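PDB 3NQN: DUF3809 domain-containing protein from Deinococcus radiodurans, which is of unknown function but binds calcium ions and probably adopts a Bet v 1-like (helix-grip) fold. Local coordinates for residues A[8-13]-A[146-151]; A[35-40]-A[140-145]; A[49-54]-A[61-66]; A[54-59]-A[133-138]; A[89-94]-A[109-114]. One frame throughout, in Å; residues are numbered along the deposited sequence.

Contact 1: residues A[8-13]-A[146-151]; sequences QSFTLR and ALPEGL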
# COMPACT_ATOMS: atom_id res chain seq x y z
N GLN A 8 8.03 -11.05 21.95
CA GLN A 8 8.40 -12.46 21.83
C GLN A 8 9.87 -12.63 22.22
O GLN A 8 10.71 -11.77 21.91
CB GLN A 8 8.16 -12.98 20.41
CG GLN A 8 8.49 -14.45 20.19
CD GLN A 8 7.63 -15.41 21.04
OE1 GLN A 8 7.91 -15.64 22.21
NE2 GLN A 8 6.63 -16.00 20.43
N SER A 9 10.16 -13.68 22.99
CA SER A 9 11.53 -13.98 23.35
C SER A 9 11.75 -15.48 23.33
O SER A 9 10.85 -16.27 23.67
CB SER A 9 11.91 -13.36 24.69
OG SER A 9 10.90 -13.57 25.66
N PHE A 10 12.94 -15.89 22.91
CA PHE A 10 13.24 -17.30 22.76
C PHE A 10 14.71 -17.53 22.52
O PHE A 10 15.45 -16.61 22.17
CB PHE A 10 12.41 -17.88 21.59
CG PHE A 10 12.67 -17.22 20.27
CD1 PHE A 10 11.99 -16.05 19.92
CD2 PHE A 10 13.59 -17.74 19.38
CE1 PHE A 10 12.23 -15.42 18.72
CE2 PHE A 10 13.84 -17.10 18.17
CZ PHE A 10 13.16 -15.95 17.83
N THR A 11 15.11 -18.78 22.67
CA THR A 11 16.49 -19.20 22.45
C THR A 11 16.54 -20.27 21.39
O THR A 11 15.60 -21.01 21.23
CB THR A 11 17.16 -19.72 23.74
OG1 THR A 11 16.33 -20.73 24.35
CG2 THR A 11 17.39 -18.59 24.73
N LEU A 12 17.65 -20.31 20.65
CA LEU A 12 17.90 -21.32 19.60
C LEU A 12 19.38 -21.53 19.51
O LEU A 12 20.15 -20.58 19.63
CB LEU A 12 17.47 -20.81 18.22
CG LEU A 12 16.02 -20.59 17.89
CD1 LEU A 12 15.92 -20.00 16.48
CD2 LEU A 12 15.26 -21.93 17.98
N ARG A 13 19.79 -22.76 19.23
CA ARG A 13 21.20 -23.07 19.06
C ARG A 13 21.58 -23.09 17.59
O ARG A 13 20.90 -23.71 16.77
CB ARG A 13 21.53 -24.41 19.72
CG ARG A 13 22.98 -24.86 19.51
CD ARG A 13 23.49 -25.63 20.71
NE ARG A 13 24.76 -26.29 20.46
CZ ARG A 13 25.69 -26.45 21.38
NH1 ARG A 13 25.52 -25.94 22.59
NH2 ARG A 13 26.82 -27.08 21.09
N ALA A 146 4.98 -16.38 15.50
CA ALA A 146 5.62 -17.22 14.47
C ALA A 146 7.14 -17.01 14.37
O ALA A 146 7.82 -17.76 13.69
CB ALA A 146 4.94 -16.98 13.08
N LEU A 147 7.67 -16.01 15.07
CA LEU A 147 9.11 -15.70 14.96
C LEU A 147 10.05 -16.85 15.27
O LEU A 147 11.01 -17.05 14.55
CB LEU A 147 9.49 -14.46 15.80
CG LEU A 147 9.39 -13.13 15.10
CD1 LEU A 147 9.78 -11.99 16.07
CD2 LEU A 147 10.27 -13.10 13.83
N PRO A 148 9.81 -17.59 16.37
CA PRO A 148 10.73 -18.70 16.63
C PRO A 148 10.81 -19.70 15.46
O PRO A 148 11.89 -20.14 15.10
CB PRO A 148 10.15 -19.35 17.88
CG PRO A 148 9.50 -18.16 18.62
CD PRO A 148 8.93 -17.31 17.52
N GLU A 149 9.66 -20.04 14.90
CA GLU A 149 9.57 -20.92 13.75
C GLU A 149 10.36 -20.32 12.57
O GLU A 149 11.19 -21.00 11.95
CB GLU A 149 8.09 -21.08 13.35
CG GLU A 149 7.84 -22.02 12.15
CD GLU A 149 6.38 -22.12 11.77
OE1 GLU A 149 5.67 -21.07 11.76
OE2 GLU A 149 5.93 -23.24 11.44
N GLY A 150 10.15 -19.03 12.32
CA GLY A 150 10.82 -18.33 11.23
C GLY A 150 12.31 -18.25 11.37
O GLY A 150 13.04 -18.50 10.41
N LEU A 151 12.80 -17.86 12.54
CA LEU A 151 14.23 -17.82 12.75
C LEU A 151 14.83 -19.22 12.63
O LEU A 151 15.88 -19.39 12.01
CB LEU A 151 14.60 -17.18 14.10
CG LEU A 151 14.89 -15.68 14.00
CD1 LEU A 151 13.60 -14.88 13.82
CD2 LEU A 151 15.62 -15.21 15.17
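Gln8, at the start of 8-13, meets Pro148 tip to tip: its CG stands anti to the backbone N (chi1 -179°), and NE2 comes to 3.9 Å from Pro148 CD. The same NE2 donates to the carbonyl oxygen of Ala144 one turn earlier in the helix, so the amide is held by a polar bond as well as by the proline. Two residues on, Phe10 has the largest share of the strand's buried surface. Pro148 CG lies over one face of its ring, 3.5 Å from CD1 and nearer the rim than the middle, in a CH-pi contact 22° off the ring normal. At the ring's edge, near its plane, Leu151 CD2 reaches CZ at 3.7 Å, while Leu147 CB touches CE1 at 4.1 Å. Leu12 crosses Leu151 at about a right angle, CD1 resting 3.9 Å from CB. No hydrogen bond joins the two segments. The alternation of Gln8, Phe10 and Leu12 toward the helix is that of one face of a strand, and the axes are 8.8 Å apart at 36°. This is an outermost strand of an antiparallel sheet packing on the long C-terminal helix, as in Bet v 1-like folds.

Contact 2: residues A[35-40]-A[140-145]; sequences VRFLRG and LERVAK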
# COMPACT_ATOMS: atom_id res chain seq x y z
N VAL A 35 11.55 -15.97 7.79
CA VAL A 35 10.52 -15.34 8.63
C VAL A 35 9.27 -14.99 7.82
O VAL A 35 9.35 -14.45 6.74
CB VAL A 35 11.09 -14.12 9.34
CG1 VAL A 35 9.99 -13.31 10.01
CG2 VAL A 35 12.14 -14.58 10.38
N ARG A 36 8.10 -15.33 8.37
CA ARG A 36 6.84 -15.07 7.70
C ARG A 36 6.15 -13.85 8.31
O ARG A 36 6.49 -13.40 9.42
CB ARG A 36 5.89 -16.28 7.84
CG ARG A 36 6.33 -17.55 7.08
CD ARG A 36 5.76 -18.81 7.75
NE ARG A 36 4.34 -18.94 7.54
CZ ARG A 36 3.48 -19.50 8.39
NH1 ARG A 36 3.86 -19.93 9.59
NH2 ARG A 36 2.20 -19.58 8.05
N PHE A 37 5.17 -13.34 7.56
CA PHE A 37 4.30 -12.24 7.97
C PHE A 37 4.98 -10.89 7.98
O PHE A 37 4.41 -9.91 8.47
CB PHE A 37 3.61 -12.54 9.30
CG PHE A 37 2.96 -13.89 9.34
CD1 PHE A 37 1.89 -14.19 8.50
CD2 PHE A 37 3.43 -14.89 10.20
CE1 PHE A 37 1.29 -15.45 8.52
CE2 PHE A 37 2.83 -16.14 10.23
CZ PHE A 37 1.76 -16.43 9.39
N LEU A 38 6.17 -10.83 7.39
CA LEU A 38 6.85 -9.57 7.13
C LEU A 38 6.98 -9.42 5.61
O LEU A 38 7.98 -9.81 5.00
CB LEU A 38 8.24 -9.54 7.80
CG LEU A 38 8.28 -9.57 9.33
CD1 LEU A 38 9.73 -9.46 9.83
CD2 LEU A 38 7.40 -8.46 9.94
N ARG A 39 5.96 -8.82 5.00
CA ARG A 39 5.93 -8.72 3.55
C ARG A 39 6.88 -7.63 3.04
O ARG A 39 7.08 -6.61 3.69
CB ARG A 39 4.49 -8.46 3.07
CG ARG A 39 4.24 -8.91 1.62
CD ARG A 39 2.84 -8.55 1.15
NE ARG A 39 2.67 -7.10 1.00
CZ ARG A 39 1.52 -6.51 0.66
NH1 ARG A 39 0.42 -7.23 0.46
NH2 ARG A 39 1.47 -5.18 0.54
N GLY A 40 7.44 -7.86 1.85
CA GLY A 40 8.30 -6.86 1.20
C GLY A 40 9.58 -6.59 1.95
O GLY A 40 10.18 -5.52 1.80
N LEU A 140 -0.11 -8.21 15.05
CA LEU A 140 1.10 -8.15 15.85
C LEU A 140 1.41 -9.49 16.52
O LEU A 140 2.56 -9.94 16.51
CB LEU A 140 0.99 -7.04 16.90
CG LEU A 140 0.94 -5.59 16.40
CD1 LEU A 140 1.11 -4.66 17.59
CD2 LEU A 140 2.01 -5.30 15.36
N GLU A 141 0.39 -10.13 17.08
CA GLU A 141 0.56 -11.42 17.74
C GLU A 141 0.92 -12.53 16.75
O GLU A 141 1.79 -13.37 17.04
CB GLU A 141 -0.72 -11.80 18.51
CG GLU A 141 -1.01 -10.89 19.75
CD GLU A 141 0.04 -11.04 20.89
OE1 GLU A 141 0.81 -12.04 20.89
OE2 GLU A 141 0.08 -10.16 21.78
N ARG A 142 0.31 -12.53 15.56
CA ARG A 142 0.59 -13.57 14.58
C ARG A 142 2.08 -13.53 14.21
O ARG A 142 2.76 -14.58 14.21
CB ARG A 142 -0.27 -13.38 13.33
CG ARG A 142 -0.21 -14.55 12.33
CD ARG A 142 -1.13 -15.67 12.73
NE ARG A 142 -1.43 -16.58 11.61
CZ ARG A 142 -0.79 -17.73 11.36
NH1 ARG A 142 0.21 -18.14 12.15
NH2 ARG A 142 -1.16 -18.47 10.32
N VAL A 143 2.60 -12.34 13.91
CA VAL A 143 4.00 -12.23 13.51
C VAL A 143 4.92 -12.59 14.69
O VAL A 143 5.89 -13.32 14.52
CB VAL A 143 4.35 -10.83 12.92
CG1 VAL A 143 4.13 -9.72 13.94
CG2 VAL A 143 5.78 -10.81 12.40
N ALA A 144 4.57 -12.13 15.89
CA ALA A 144 5.39 -12.36 17.08
C ALA A 144 5.44 -13.86 17.42
O ALA A 144 6.52 -14.44 17.61
CB ALA A 144 4.84 -11.56 18.26
N LYS A 145 4.28 -14.48 17.43
CA LYS A 145 4.17 -15.90 17.75
C LYS A 145 4.86 -16.81 16.76
O LYS A 145 5.30 -17.89 17.13
CB LYS A 145 2.72 -16.29 17.91
CG LYS A 145 2.07 -15.75 19.20
CD LYS A 145 0.62 -16.16 19.25
CE LYS A 145 -0.09 -15.55 20.45
NZ LYS A 145 -1.56 -15.77 20.37
O HOH W 1 6.97 -14.40 12.08
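Phe37 and Arg142 make a surface contact, the arginine lying over the ring, by which the loop before strand 41-43 leans on helix 122-153, while Val143 supplies the buried part. Arg142 CG sits above the centre of the Phe37 ring, a CH-pi contact 4.0 Å from the centroid and 10° off the normal. A bend at chi2 (82°) turns CD, and farther out Phe37 CZ lies over the guanidinium centre, 3.5 Å from Arg142 CZ. Ring and guanidinium planes are 48° apart, which excludes flat stacking. Arg36 CB covers the opposite ring face. In what is probably a Bet v 1-like (helix-grip) fold, the long helix lies on the antiparallel sheet and the 35-40 loop borders it, Leu38 and Val143 both touching Leu52. Leu38 CD2 meets Val143 CG2 at 3.8 Å, the side chains crossing at about a right angle. A water donates to both Arg36 O and Val143 O, at 2.9 Å each. An alanine in place of Phe37 would probably free the Arg142 side chain to turn by removing the ring beneath it. Arg36 NH2 and Arg142 NH2 are like charges 4.2 Å apart; Arg36 NH1 pairs with Glu149, likely easing the repulsion.

Contact 3: residues A[49-54]-A[61-66]; sequences WGELLV and EVDLPF. With CA (calcium ion), chain C.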
# COMPACT_ATOMS: atom_id res chain seq x y z
N TRP A 49 13.57 -2.98 6.26
CA TRP A 49 12.20 -2.47 6.14
C TRP A 49 11.25 -3.48 5.50
O TRP A 49 11.68 -4.46 4.89
CB TRP A 49 12.16 -1.14 5.37
CG TRP A 49 12.70 -1.21 3.97
CD1 TRP A 49 11.99 -1.42 2.82
CD2 TRP A 49 14.07 -1.03 3.57
NE1 TRP A 49 12.83 -1.40 1.72
CE2 TRP A 49 14.11 -1.16 2.16
CE3 TRP A 49 15.26 -0.79 4.26
CZ2 TRP A 49 15.30 -1.05 1.43
CZ3 TRP A 49 16.44 -0.68 3.54
CH2 TRP A 49 16.45 -0.81 2.14
N GLY A 50 9.96 -3.22 5.65
CA GLY A 50 8.94 -4.10 5.15
C GLY A 50 7.59 -3.63 5.61
O GLY A 50 7.41 -2.46 5.93
N GLU A 51 6.64 -4.56 5.70
CA GLU A 51 5.30 -4.20 6.11
C GLU A 51 4.58 -5.38 6.74
O GLU A 51 4.88 -6.53 6.45
CB GLU A 51 4.50 -3.65 4.90
CG GLU A 51 4.42 -4.62 3.73
CD GLU A 51 4.08 -3.96 2.39
OE1 GLU A 51 4.07 -2.71 2.28
OE2 GLU A 51 3.85 -4.71 1.43
N LEU A 52 3.69 -5.08 7.68
CA LEU A 52 2.80 -6.07 8.24
C LEU A 52 1.43 -5.81 7.66
O LEU A 52 1.09 -4.66 7.35
CB LEU A 52 2.73 -5.96 9.77
CG LEU A 52 3.98 -6.28 10.58
CD1 LEU A 52 5.07 -5.28 10.26
CD2 LEU A 52 3.66 -6.26 12.09
N LEU A 53 0.63 -6.87 7.54
CA LEU A 53 -0.70 -6.76 6.96
C LEU A 53 -1.78 -6.85 8.02
O LEU A 53 -1.84 -7.81 8.78
CB LEU A 53 -0.91 -7.84 5.90
CG LEU A 53 0.07 -7.85 4.71
CD1 LEU A 53 -0.33 -8.95 3.71
CD2 LEU A 53 0.12 -6.51 4.03
N VAL A 54 -2.58 -5.80 8.13
CA VAL A 54 -3.75 -5.77 9.00
C VAL A 54 -4.98 -5.95 8.12
O VAL A 54 -5.25 -5.12 7.24
CB VAL A 54 -3.86 -4.43 9.76
CG1 VAL A 54 -5.14 -4.40 10.63
CG2 VAL A 54 -2.61 -4.20 10.61
N GLU A 61 -6.61 -6.46 3.08
CA GLU A 61 -5.27 -6.38 3.64
C GLU A 61 -4.73 -4.97 3.53
O GLU A 61 -4.53 -4.45 2.42
CB GLU A 61 -4.33 -7.35 2.92
CG GLU A 61 -4.76 -8.80 3.07
CD GLU A 61 -3.86 -9.77 2.34
OE1 GLU A 61 -3.09 -9.35 1.44
OE2 GLU A 61 -3.93 -10.96 2.67
N VAL A 62 -4.52 -4.33 4.69
CA VAL A 62 -3.94 -2.99 4.75
C VAL A 62 -2.52 -3.13 5.24
O VAL A 62 -2.28 -3.71 6.30
CB VAL A 62 -4.74 -2.06 5.69
CG1 VAL A 62 -4.07 -0.64 5.76
CG2 VAL A 62 -6.21 -1.96 5.21
N ASP A 63 -1.57 -2.63 4.46
CA ASP A 63 -0.15 -2.74 4.80
C ASP A 63 0.32 -1.59 5.67
O ASP A 63 0.05 -0.42 5.38
CB ASP A 63 0.70 -2.80 3.53
CG ASP A 63 0.28 -1.77 2.49
OD1 ASP A 63 -0.86 -1.88 1.94
OD2 ASP A 63 1.07 -0.84 2.22
N LEU A 64 0.99 -1.93 6.77
CA LEU A 64 1.58 -0.97 7.69
C LEU A 64 3.10 -1.11 7.60
O LEU A 64 3.66 -2.18 7.94
CB LEU A 64 1.13 -1.24 9.14
CG LEU A 64 -0.28 -0.83 9.59
CD1 LEU A 64 -1.38 -1.51 8.76
CD2 LEU A 64 -0.46 -1.12 11.11
N PRO A 65 3.79 -0.06 7.15
CA PRO A 65 5.21 -0.20 6.98
C PRO A 65 5.98 -0.12 8.31
O PRO A 65 5.44 0.32 9.34
CB PRO A 65 5.57 0.99 6.09
CG PRO A 65 4.57 2.02 6.44
CD PRO A 65 3.31 1.29 6.75
N PHE A 66 7.20 -0.64 8.28
CA PHE A 66 8.17 -0.44 9.34
C PHE A 66 9.52 -0.28 8.69
O PHE A 66 9.73 -0.71 7.55
CB PHE A 66 8.21 -1.62 10.32
CG PHE A 66 8.89 -2.87 9.75
CD1 PHE A 66 10.27 -3.05 9.88
CD2 PHE A 66 8.15 -3.84 9.12
CE1 PHE A 66 10.89 -4.18 9.37
CE2 PHE A 66 8.77 -4.97 8.60
CZ PHE A 66 10.15 -5.12 8.72
CA CA C . -0.74 0.31 0.77
O HOH W 2 3.42 -0.72 3.48
O HOH W 3 -0.98 1.06 3.20
O HOH W 4 1.24 1.65 0.34
O HOH W 5 0.24 -1.09 -0.78
O HOH W 6 -3.06 -0.37 0.27
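Phe66 and Val54 have the most surface buried here, and they mark the two ends of the paired strands. The Phe66 ring folds back across the neighbouring strand: with CG between the backbone N and the carbonyl carbon (chi1 73°), one face lies against the backbone of Trp49 and Gly50, Gly50 N being 3.6 Å from CZ. A side chain at Gly50 would point into this ring, so the lack of one permits the overlap. Leu52 CD1 reaches Phe66 CD2 at 3.6 Å, the side chains crossing at about a right angle. At the other end Val54 CG2 presses on Leu64 CD1 at 3.5 Å, tighter than usual for two carbons. The strands form a beta hairpin whose antiparallel register is fixed by three hydrogen-bonded pairs, Gly50-Phe66, Leu52-Leu64 and Val54-Val62. In the middle pair Leu64 N donates to Leu52 O at 2.8 Å and 174°. On the face of Glu51, Leu53 and Asp63, Asp63 chelates a calcium ion through OD1 (2.5 Å) and OD2 (2.6 Å). Four waters join it, and Asp63 of the second subunit binds the same ion. Another water donates to Asp63 OD2 at 2.7 Å; a bridge from it to Glu51 OE1 is doubtful. Arg39 forms a salt bridge to Glu51 OE2, and would probably offset part of the negative charge gathered beside the metal.

Contact 4: residues A[54-59]-A[133-138]; sequences VTVPLL and QAAAGR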
# COMPACT_ATOMS: atom_id res chain seq x y z
N VAL A 54 -2.58 -5.80 8.13
CA VAL A 54 -3.75 -5.77 9.00
C VAL A 54 -4.98 -5.95 8.12
O VAL A 54 -5.25 -5.12 7.24
CB VAL A 54 -3.86 -4.43 9.76
CG1 VAL A 54 -5.14 -4.40 10.63
CG2 VAL A 54 -2.61 -4.20 10.61
N THR A 55 -5.72 -7.02 8.36
CA THR A 55 -6.91 -7.33 7.58
C THR A 55 -8.17 -6.82 8.24
O THR A 55 -8.46 -7.18 9.38
CB THR A 55 -7.05 -8.86 7.36
OG1 THR A 55 -5.89 -9.34 6.67
CG2 THR A 55 -8.28 -9.18 6.53
N VAL A 56 -8.88 -5.94 7.55
CA VAL A 56 -10.16 -5.47 8.03
C VAL A 56 -11.19 -5.66 6.95
O VAL A 56 -10.83 -5.83 5.77
CB VAL A 56 -10.12 -3.98 8.49
CG1 VAL A 56 -9.12 -3.81 9.62
CG2 VAL A 56 -9.79 -3.04 7.31
N PRO A 57 -12.47 -5.64 7.32
CA PRO A 57 -13.49 -5.81 6.31
C PRO A 57 -13.49 -4.71 5.25
O PRO A 57 -13.22 -3.54 5.55
CB PRO A 57 -14.81 -5.78 7.12
CG PRO A 57 -14.42 -6.20 8.50
CD PRO A 57 -13.03 -5.67 8.70
N LEU A 58 -13.80 -5.11 4.03
CA LEU A 58 -13.99 -4.21 2.92
C LEU A 58 -12.69 -3.63 2.35
O LEU A 58 -12.49 -3.64 1.14
CB LEU A 58 -15.02 -3.11 3.25
CG LEU A 58 -16.45 -3.60 3.58
CD1 LEU A 58 -17.38 -2.44 3.60
CD2 LEU A 58 -16.95 -4.64 2.58
N LEU A 59 -11.81 -3.12 3.21
CA LEU A 59 -10.49 -2.68 2.74
C LEU A 59 -9.59 -3.88 2.47
O LEU A 59 -8.70 -3.81 1.62
CB LEU A 59 -9.82 -1.74 3.74
CG LEU A 59 -10.56 -0.41 3.95
CD1 LEU A 59 -9.87 0.36 5.06
CD2 LEU A 59 -10.62 0.40 2.64
N GLN A 133 -8.48 -1.82 16.11
CA GLN A 133 -7.60 -2.20 17.22
C GLN A 133 -7.47 -3.72 17.35
O GLN A 133 -6.37 -4.24 17.53
CB GLN A 133 -8.12 -1.61 18.53
CG GLN A 133 -8.02 -0.10 18.60
CD GLN A 133 -8.58 0.47 19.88
OE1 GLN A 133 -9.10 -0.27 20.72
NE2 GLN A 133 -8.47 1.77 20.05
N ALA A 134 -8.60 -4.41 17.24
CA ALA A 134 -8.61 -5.87 17.34
C ALA A 134 -7.80 -6.51 16.21
O ALA A 134 -7.02 -7.44 16.43
CB ALA A 134 -10.06 -6.39 17.31
N ALA A 135 -7.98 -6.00 15.00
CA ALA A 135 -7.31 -6.54 13.83
C ALA A 135 -5.80 -6.32 13.93
O ALA A 135 -5.02 -7.22 13.64
CB ALA A 135 -7.86 -5.88 12.57
N ALA A 136 -5.41 -5.11 14.31
CA ALA A 136 -3.99 -4.77 14.44
C ALA A 136 -3.34 -5.60 15.53
O ALA A 136 -2.18 -6.02 15.41
CB ALA A 136 -3.82 -3.28 14.75
N GLY A 137 -4.08 -5.86 16.61
CA GLY A 137 -3.60 -6.71 17.69
C GLY A 137 -3.34 -8.12 17.23
O GLY A 137 -2.35 -8.73 17.62
N ARG A 138 -4.23 -8.64 16.38
CA ARG A 138 -4.08 -9.98 15.84
C ARG A 138 -2.89 -10.08 14.94
O ARG A 138 -2.20 -11.10 14.92
CB ARG A 138 -5.33 -10.40 15.06
CG ARG A 138 -6.49 -10.81 15.93
CD ARG A 138 -7.58 -11.51 15.10
NE ARG A 138 -8.34 -10.58 14.27
CZ ARG A 138 -9.43 -9.92 14.68
NH1 ARG A 138 -9.89 -10.09 15.92
NH2 ARG A 138 -10.06 -9.10 13.86
O HOH W 7 -5.28 -8.51 10.85
O HOH W 8 -7.89 -9.21 11.36
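The strand 54-56 runs against the helix 133-138 at 145°, with axes 7.3 Å apart at closest approach and the Val54 and Ala136 CA atoms 5.5 Å from each other. Such nearness is matched by small residues on the helix, and no direct hydrogen bond crosses the gap. Ala135 buries the most surface on the helix: its CB is 3.7 Å from Val54 CG1, 3.8 Å from Val56 CG1 and 3.5 Å from Thr55 O, so a single methyl group is set among two valine branches and a carbonyl oxygen. The valines reach it from different torsions: Val54 CG1 is anti to its backbone N (chi1 177°), whereas Val56 CG1 is anti to its carbonyl carbon (chi1 -60°). The other Val54 branch, CG2, looks toward Ala136, 4.4 Å from its CB.

Two waters complete the polar side of the joint. One accepts from Thr55 N at 2.9 Å and donates to Ala135 O; the second donates to Thr55 O and accepts from Arg138 NE at 3.2 Å. Both backbone polar groups of Thr55 are thereby linked to the helix through solvent. At the strand end, Val56 and Pro57 pack on Phe128 of the second subunit, beside the dimer interface. The whole is a close helix-on-sheet packing in which the long C-terminal helix runs roughly antiparallel over the end of strand 47-56, consistent with a Bet v 1-like fold.

Contact 5: residues A[89-94]-A[109-114]; sequences AWVAVS and FQFQAH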
# COMPACT_ATOMS: atom_id res chain seq x y z
N ALA A 89 -1.16 4.44 9.43
CA ALA A 89 -0.71 3.53 10.47
C ALA A 89 0.61 2.87 10.09
O ALA A 89 0.86 2.60 8.92
CB ALA A 89 -1.77 2.49 10.75
N TRP A 90 1.46 2.65 11.09
CA TRP A 90 2.76 2.07 10.87
C TRP A 90 3.15 1.22 12.08
O TRP A 90 2.44 1.22 13.08
CB TRP A 90 3.81 3.16 10.59
CG TRP A 90 3.96 4.23 11.71
CD1 TRP A 90 3.15 5.30 11.94
CD2 TRP A 90 5.04 4.34 12.65
NE1 TRP A 90 3.63 6.05 12.99
CE2 TRP A 90 4.78 5.47 13.46
CE3 TRP A 90 6.18 3.55 12.93
CZ2 TRP A 90 5.63 5.85 14.50
CZ3 TRP A 90 7.02 3.93 13.96
CH2 TRP A 90 6.74 5.08 14.74
N VAL A 91 4.22 0.46 11.94
CA VAL A 91 4.68 -0.42 12.99
C VAL A 91 6.14 -0.13 13.33
O VAL A 91 6.95 0.18 12.44
CB VAL A 91 4.57 -1.92 12.54
CG1 VAL A 91 5.22 -2.87 13.57
CG2 VAL A 91 3.11 -2.30 12.30
N ALA A 92 6.46 -0.18 14.63
CA ALA A 92 7.83 -0.10 15.14
C ALA A 92 8.28 -1.51 15.50
O ALA A 92 7.69 -2.13 16.38
CB ALA A 92 7.88 0.75 16.37
N VAL A 93 9.30 -2.00 14.79
CA VAL A 93 9.86 -3.33 15.01
C VAL A 93 11.22 -3.22 15.69
O VAL A 93 12.16 -2.59 15.16
CB VAL A 93 10.02 -4.10 13.70
CG1 VAL A 93 10.71 -5.48 13.95
CG2 VAL A 93 8.66 -4.30 13.02
N SER A 94 11.32 -3.74 16.90
CA SER A 94 12.57 -3.74 17.66
C SER A 94 12.98 -5.17 17.93
O SER A 94 12.13 -6.05 18.00
CB SER A 94 12.39 -3.03 19.00
OG SER A 94 11.78 -1.77 18.87
N PHE A 109 12.06 -9.86 20.55
CA PHE A 109 11.46 -8.91 19.60
C PHE A 109 10.30 -8.20 20.21
O PHE A 109 9.56 -8.78 21.01
CB PHE A 109 10.99 -9.64 18.35
CG PHE A 109 12.10 -10.14 17.50
CD1 PHE A 109 12.67 -9.32 16.54
CD2 PHE A 109 12.63 -11.40 17.71
CE1 PHE A 109 13.72 -9.76 15.77
CE2 PHE A 109 13.69 -11.85 16.94
CZ PHE A 109 14.24 -11.01 15.97
N GLN A 110 10.15 -6.92 19.87
CA GLN A 110 8.99 -6.13 20.34
C GLN A 110 8.38 -5.39 19.15
O GLN A 110 9.09 -4.94 18.24
CB GLN A 110 9.38 -5.14 21.45
CG GLN A 110 10.21 -5.73 22.61
CD GLN A 110 11.70 -5.85 22.28
OE1 GLN A 110 12.27 -4.99 21.63
NE2 GLN A 110 12.33 -6.92 22.75
N PHE A 111 7.04 -5.36 19.11
CA PHE A 111 6.30 -4.70 18.05
C PHE A 111 5.32 -3.75 18.65
O PHE A 111 4.67 -4.07 19.64
CB PHE A 111 5.52 -5.72 17.21
CG PHE A 111 6.36 -6.72 16.54
CD1 PHE A 111 6.73 -7.90 17.21
CD2 PHE A 111 6.75 -6.55 15.23
CE1 PHE A 111 7.49 -8.85 16.58
CE2 PHE A 111 7.50 -7.51 14.60
CZ PHE A 111 7.88 -8.66 15.28
N GLN A 112 5.20 -2.57 18.04
CA GLN A 112 4.23 -1.59 18.47
C GLN A 112 3.53 -1.03 17.22
O GLN A 112 4.19 -0.62 16.27
CB GLN A 112 4.92 -0.47 19.27
CG GLN A 112 4.02 0.74 19.64
CD GLN A 112 3.20 0.51 20.89
OE1 GLN A 112 3.63 -0.17 21.83
NE2 GLN A 112 2.01 1.11 20.94
N ALA A 113 2.21 -1.08 17.19
CA ALA A 113 1.45 -0.51 16.07
C ALA A 113 1.12 0.92 16.46
O ALA A 113 0.71 1.17 17.58
CB ALA A 113 0.18 -1.30 15.81
N HIS A 114 1.37 1.85 15.56
CA HIS A 114 1.11 3.26 15.78
C HIS A 114 -0.04 3.69 14.87
O HIS A 114 0.12 3.74 13.66
CB HIS A 114 2.36 4.08 15.48
CG HIS A 114 3.45 3.92 16.50
ND1 HIS A 114 3.58 4.75 17.59
CD2 HIS A 114 4.47 3.04 16.58
CE1 HIS A 114 4.62 4.38 18.31
NE2 HIS A 114 5.18 3.33 17.72
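Trp90 lays its indole over the imidazole of His114 in an offset stack: the six-membered ring and the histidine ring have centroids 4.1 Å apart and planes only 7° from parallel. The two residues are a hydrogen-bonded pair of the antiparallel beta hairpin made by strands 90-99 and 104-114, and the stack lies on this pair at the start of strand 90-99. Over the face of the five-membered ring, His114 CB makes a CH-pi contact, 3.5 Å from the centroid and 19° off its normal. Trp90 owes this overlap to its first torsion, which sets CG between the backbone N and the carbonyl carbon (chi1 58°). An alanine at Trp90 would probably leave the imidazole without its stacking mate and free to turn. Ala92 follows on the same face, its CB at the imidazole edge, 4.0 Å from NE2. The opposite face carries Val91, Val93, Phe111 and Ala113, and it is turned to helix 122-153, where Leu140 and Leu147 meet Phe111. Val93 and Phe111 lie side by side, pointing the same way, with CG2 3.7 Å from CD2. The register rests on six backbone hydrogen bonds in three pairs; the straightest, His114 N to Trp90 O, measures 2.8 Å. At the far end Gln110, bent at chi2 and bonded through OE1 to Gln96, brings that oxygen to 3.3 Å from Ser94 CB.

In the fold
Contacts 3 and 5 are strand pairings within one antiparallel sheet, joined by the Pro65 O to Val91 N bond, and rely on regular backbone hydrogen bonds. Contacts 1, 2 and 4 instead share helix 122-153 and have no direct hydrogen bond across their segments; side-chain packing holds them, with bridging water in contacts 2 and 4. Contact 4 is buried, contact 2 lies at the surface, and the others are partly buried. Charge gathers at contact 2, with two arginines close together, and at contact 3, with its calcium; Arg39 to Glu51 links them. Contacts 3 and 4 share Val54; both, like contact 5 at Ala89, touch the second subunit, whereas contacts 1 and 2 do not.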